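Local coordinates for protein transferrin (Manduca sexta, PDB 6WB6) that binds a single ferric ion per molecule together with a carbonate anion and transports iron in the insect, at residues P473-I478 and H654-S659; K480-S485 and G493-G498. All blocks are in the same frame, centred on the assembly; numbering follows the deposited sequence.

Overall arrangement
Both contacts lie in the second transferrin-like domain, whereas the ferric ion and carbonates sit in the first, with Tyr90 and Tyr204 as iron ligands; both lie away from the iron and carbonate sites. Contact 1 sets helix 467-479 across helix 644-659. Contact 2 lies just beyond the first of these helices, where the turn 480-485 folds against the end of helix 488-495, and along the chain it is nested inside the loop that contact 1 closes. Their centres are about 12 Å apart. They join directly: Ala482 N probably donates to Leu477 O at 3.0 Å, and Ile478 CG1 packs 3.7 Å from Ile483 CG1.

Contact 1 of 2, residues P473-I478 and H654-S659; sequences PLFYLI and HDVISS
Val656 reaches from helix 644-659 toward helix 467-479 and splits its two methyls between Phe475 and Ile478. With CG1 anti to the backbone N (chi1 178°), that methyl meets Ile478, while CG2 is turned to the phenyl ring. CG2 arrives at the ring's edge, close to its plane, 3.6 Å from Phe475 CD1 and 3.9 Å from Phe475 CE1; the two side chains cross at about a right angle. Ile478 and Val656 instead run past each other in opposite directions. The distance from Val656 CG1 to Ile478 CD1 is 3.5 Å, tighter than usual for two carbons, and CG1 also lies 3.6 Å from Ile478 CG2, so one methyl of the valine bears on both branches of the isoleucine.

The helices are nearly perpendicular, with the axes of the two short segments at 93° and 9.7 Å apart at closest approach. Helix 467-479 follows strand 458-461 of the domain's mixed sheet, and helix 644-659 follows strand 638-641 of its antiparallel sheet, so the contact joins elements attached to the two sheets of this second lobe of the bilobal transferrin fold. In the order of secondary structure, helix 467-479 probably corresponds to helix 121-131, whose first residues line the carbonate site of the other lobe.

A looser touch lies beside the valine: Leu474 CD1 approaches Ile657 CD1 to 4.1 Å, the two side chains meeting at a slant. Leu474 and Ile478 also touch Cys488, which is predicted to form a disulfide with Cys660, immediately after helix 644-659. The Phe475 ring packs further along that helix, on Lys649, Thr652 and Ile653.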
# COMPACT_ATOMS: atom_id res chain seq x y z
N PRO A 473 25.42 -18.96 -8.83
CA PRO A 473 26.55 -19.88 -8.64
C PRO A 473 27.82 -19.44 -9.36
O PRO A 473 28.93 -19.62 -8.84
CB PRO A 473 26.02 -21.21 -9.21
CG PRO A 473 24.51 -21.03 -9.33
CD PRO A 473 24.29 -19.59 -9.55
N LEU A 474 27.70 -18.87 -10.56
CA LEU A 474 28.89 -18.40 -11.26
C LEU A 474 29.54 -17.25 -10.50
O LEU A 474 30.76 -17.23 -10.30
CB LEU A 474 28.56 -17.97 -12.68
CG LEU A 474 29.08 -18.79 -13.84
CD1 LEU A 474 28.79 -18.04 -15.16
CD2 LEU A 474 30.56 -19.08 -13.71
N PHE A 475 28.73 -16.27 -10.09
CA PHE A 475 29.30 -15.18 -9.30
C PHE A 475 29.84 -15.69 -7.99
O PHE A 475 30.88 -15.21 -7.51
CB PHE A 475 28.29 -14.09 -8.99
CG PHE A 475 28.80 -13.12 -7.95
CD1 PHE A 475 29.58 -12.04 -8.34
CD2 PHE A 475 28.57 -13.31 -6.60
CE1 PHE A 475 30.09 -11.16 -7.41
CE2 PHE A 475 29.09 -12.43 -5.66
CZ PHE A 475 29.85 -11.35 -6.07
N TYR A 476 29.12 -16.60 -7.35
CA TYR A 476 29.56 -17.04 -6.04
C TYR A 476 30.93 -17.68 -6.13
O TYR A 476 31.81 -17.40 -5.31
CB TYR A 476 28.56 -18.00 -5.41
CG TYR A 476 28.96 -18.39 -4.00
CD1 TYR A 476 29.86 -19.43 -3.77
CD2 TYR A 476 28.46 -17.72 -2.90
CE1 TYR A 476 30.23 -19.78 -2.51
CE2 TYR A 476 28.82 -18.07 -1.62
CZ TYR A 476 29.71 -19.09 -1.43
OH TYR A 476 30.05 -19.43 -0.14
N LEU A 477 31.15 -18.52 -7.14
CA LEU A 477 32.44 -19.18 -7.27
C LEU A 477 33.52 -18.19 -7.69
O LEU A 477 34.58 -18.11 -7.04
CB LEU A 477 32.32 -20.33 -8.26
CG LEU A 477 31.57 -21.53 -7.68
CD1 LEU A 477 31.25 -22.53 -8.77
CD2 LEU A 477 32.36 -22.19 -6.60
N ILE A 478 33.28 -17.41 -8.75
CA ILE A 478 34.25 -16.40 -9.18
C ILE A 478 34.61 -15.48 -8.01
O ILE A 478 35.79 -15.17 -7.79
CB ILE A 478 33.69 -15.60 -10.37
CG1 ILE A 478 33.65 -16.48 -11.64
CG2 ILE A 478 34.54 -14.38 -10.63
CD1 ILE A 478 33.06 -15.82 -12.84
N HIS A 654 26.37 -8.56 -12.01
CA HIS A 654 26.32 -8.23 -13.43
C HIS A 654 27.70 -7.94 -14.01
O HIS A 654 28.01 -8.34 -15.14
CB HIS A 654 25.41 -7.04 -13.64
CG HIS A 654 25.36 -6.55 -15.05
ND1 HIS A 654 24.66 -7.19 -16.04
CD2 HIS A 654 25.92 -5.46 -15.63
CE1 HIS A 654 24.78 -6.52 -17.18
NE2 HIS A 654 25.56 -5.47 -16.95
N ASP A 655 28.55 -7.23 -13.25
CA ASP A 655 29.88 -6.92 -13.78
C ASP A 655 30.66 -8.19 -14.03
O ASP A 655 31.30 -8.34 -15.09
CB ASP A 655 30.65 -5.99 -12.82
CG ASP A 655 30.37 -4.51 -13.08
OD1 ASP A 655 29.84 -4.16 -14.15
OD2 ASP A 655 30.69 -3.68 -12.21
N VAL A 656 30.61 -9.14 -13.10
CA VAL A 656 31.30 -10.41 -13.30
C VAL A 656 30.74 -11.13 -14.53
O VAL A 656 31.47 -11.77 -15.29
CB VAL A 656 31.19 -11.28 -12.04
CG1 VAL A 656 31.86 -12.63 -12.25
CG2 VAL A 656 31.78 -10.57 -10.83
N ILE A 657 29.42 -11.06 -14.72
CA ILE A 657 28.78 -11.77 -15.82
C ILE A 657 29.03 -11.07 -17.14
O ILE A 657 29.13 -11.72 -18.18
CB ILE A 657 27.28 -11.91 -15.51
CG1 ILE A 657 27.09 -12.79 -14.26
CG2 ILE A 657 26.50 -12.46 -16.72
CD1 ILE A 657 27.52 -14.21 -14.45
N SER A 658 29.11 -9.74 -17.13
CA SER A 658 29.52 -9.02 -18.33
C SER A 658 30.96 -9.33 -18.68
O SER A 658 31.31 -9.44 -19.86
CB SER A 658 29.31 -7.52 -18.14
OG SER A 658 27.98 -7.16 -18.45
N SER A 659 31.81 -9.47 -17.66
CA SER A 659 33.19 -9.88 -17.91
C SER A 659 33.24 -11.21 -18.65
O SER A 659 33.87 -11.32 -19.71
CB SER A 659 33.96 -9.98 -16.59
OG SER A 659 34.48 -8.71 -16.24

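Contact 2 of 2, residues K480-S485 and G493-G498; sequences KRAIQS and GEFFSG
Phe495 presents the rim of its ring to Ala482, whose carbonyl O lies near the ring plane, 4.1 Å from Phe495 CD2. At another part of the same rim, in plane, sits CG of the next residue, Phe496; Phe495 CD1 in turn stands 3.5 Å above the centre of one face of the Phe496 ring. Ala482 completes the Schellman motif that ends helix 467-479, directly after Arg481, the C-prime residue at positive phi. The loop between two consecutive helices, 467-479 and 488-495, thus folds back onto the end of the second.

Ala482 CB adds a methyl contact at 4.2 Å from Phe495 CE2. Ile483 comes in across the base of the phenylalanine at about a right angle, its CG2 touching Phe495 CB at 3.7 Å. Its CG1 is held between the backbone N and the carbonyl carbon (chi1 78°), which sends that longer branch toward Leu474 and Ile478 of the preceding helix and leaves CG2 for Phe495. Arg455 packs on both Ala482 and Phe495, and Gly456 is backbone hydrogen-bonded to Phe495. Past the helix end Phe496 centres an inverse gamma turn, spanned by a weak bond of 2.9 Å from Ser497 N to Phe495 O.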
# COMPACT_ATOMS: atom_id res chain seq x y z
N LYS A 480 34.61 -15.95 -4.75
CA LYS A 480 35.50 -16.62 -3.82
C LYS A 480 36.74 -17.18 -4.51
O LYS A 480 37.48 -17.97 -3.92
CB LYS A 480 34.75 -17.74 -3.08
CG LYS A 480 33.84 -17.21 -1.96
CD LYS A 480 33.74 -18.18 -0.78
CE LYS A 480 33.30 -17.45 0.51
NZ LYS A 480 33.71 -18.19 1.76
N ARG A 481 36.97 -16.77 -5.76
CA ARG A 481 38.14 -17.17 -6.54
C ARG A 481 38.28 -18.68 -6.67
O ARG A 481 39.34 -19.18 -7.04
CB ARG A 481 39.42 -16.55 -5.97
CG ARG A 481 39.80 -15.22 -6.63
CD ARG A 481 40.45 -14.27 -5.62
NE ARG A 481 41.14 -13.16 -6.28
N ALA A 482 37.20 -19.44 -6.42
CA ALA A 482 37.26 -20.88 -6.64
C ALA A 482 37.36 -21.24 -8.12
O ALA A 482 37.68 -22.39 -8.44
CB ALA A 482 36.04 -21.57 -6.03
N ILE A 483 37.10 -20.30 -9.02
CA ILE A 483 37.32 -20.51 -10.44
C ILE A 483 37.76 -19.18 -11.03
O ILE A 483 37.34 -18.11 -10.58
CB ILE A 483 36.06 -21.06 -11.19
CG1 ILE A 483 35.04 -19.93 -11.47
CG2 ILE A 483 35.40 -22.21 -10.40
CD1 ILE A 483 33.85 -20.35 -12.32
N GLN A 484 38.60 -19.24 -12.05
CA GLN A 484 39.00 -18.02 -12.71
C GLN A 484 37.79 -17.41 -13.42
O GLN A 484 36.77 -18.06 -13.64
CB GLN A 484 40.13 -18.29 -13.70
N SER A 485 37.93 -16.14 -13.77
CA SER A 485 36.87 -15.39 -14.42
C SER A 485 37.03 -15.33 -15.93
O SER A 485 36.21 -14.70 -16.60
CB SER A 485 36.80 -13.98 -13.84
OG SER A 485 38.03 -13.59 -13.25
N GLY A 493 32.14 -25.61 -15.22
CA GLY A 493 32.16 -27.03 -15.52
C GLY A 493 33.36 -27.72 -14.92
O GLY A 493 33.27 -28.84 -14.42
N GLU A 494 34.51 -27.03 -14.92
CA GLU A 494 35.71 -27.64 -14.36
C GLU A 494 35.66 -27.68 -12.83
O GLU A 494 36.33 -28.54 -12.24
CB GLU A 494 36.96 -26.89 -14.84
CG GLU A 494 37.11 -26.83 -16.37
CD GLU A 494 37.35 -28.20 -17.03
OE1 GLU A 494 37.41 -29.22 -16.31
OE2 GLU A 494 37.48 -28.25 -18.28
N PHE A 495 34.90 -26.81 -12.18
CA PHE A 495 34.73 -26.97 -10.73
C PHE A 495 33.85 -28.18 -10.41
O PHE A 495 34.24 -29.05 -9.63
CB PHE A 495 34.15 -25.71 -10.11
CG PHE A 495 33.94 -25.84 -8.63
CD1 PHE A 495 32.80 -26.44 -8.12
CD2 PHE A 495 34.89 -25.37 -7.74
CE1 PHE A 495 32.60 -26.57 -6.74
CE2 PHE A 495 34.69 -25.49 -6.37
CZ PHE A 495 33.53 -26.11 -5.88
N PHE A 496 32.66 -28.25 -11.01
CA PHE A 496 31.81 -29.43 -10.86
C PHE A 496 32.22 -30.46 -11.91
O PHE A 496 31.45 -30.85 -12.79
CB PHE A 496 30.34 -29.05 -10.98
CG PHE A 496 29.87 -28.15 -9.88
CD1 PHE A 496 29.64 -28.66 -8.61
CD2 PHE A 496 29.66 -26.81 -10.11
CE1 PHE A 496 29.21 -27.85 -7.59
CE2 PHE A 496 29.23 -26.00 -9.08
CZ PHE A 496 29.01 -26.52 -7.82
N SER A 497 33.46 -30.92 -11.77
CA SER A 497 34.10 -31.77 -12.77
C SER A 497 33.41 -33.12 -12.94
O SER A 497 33.67 -33.80 -13.93
CB SER A 497 35.58 -31.99 -12.39
OG SER A 497 35.70 -32.68 -11.16
N GLY A 498 32.54 -33.50 -12.01
CA GLY A 498 31.70 -34.68 -12.17
C GLY A 498 30.56 -34.49 -13.15
O GLY A 498 29.86 -35.45 -13.47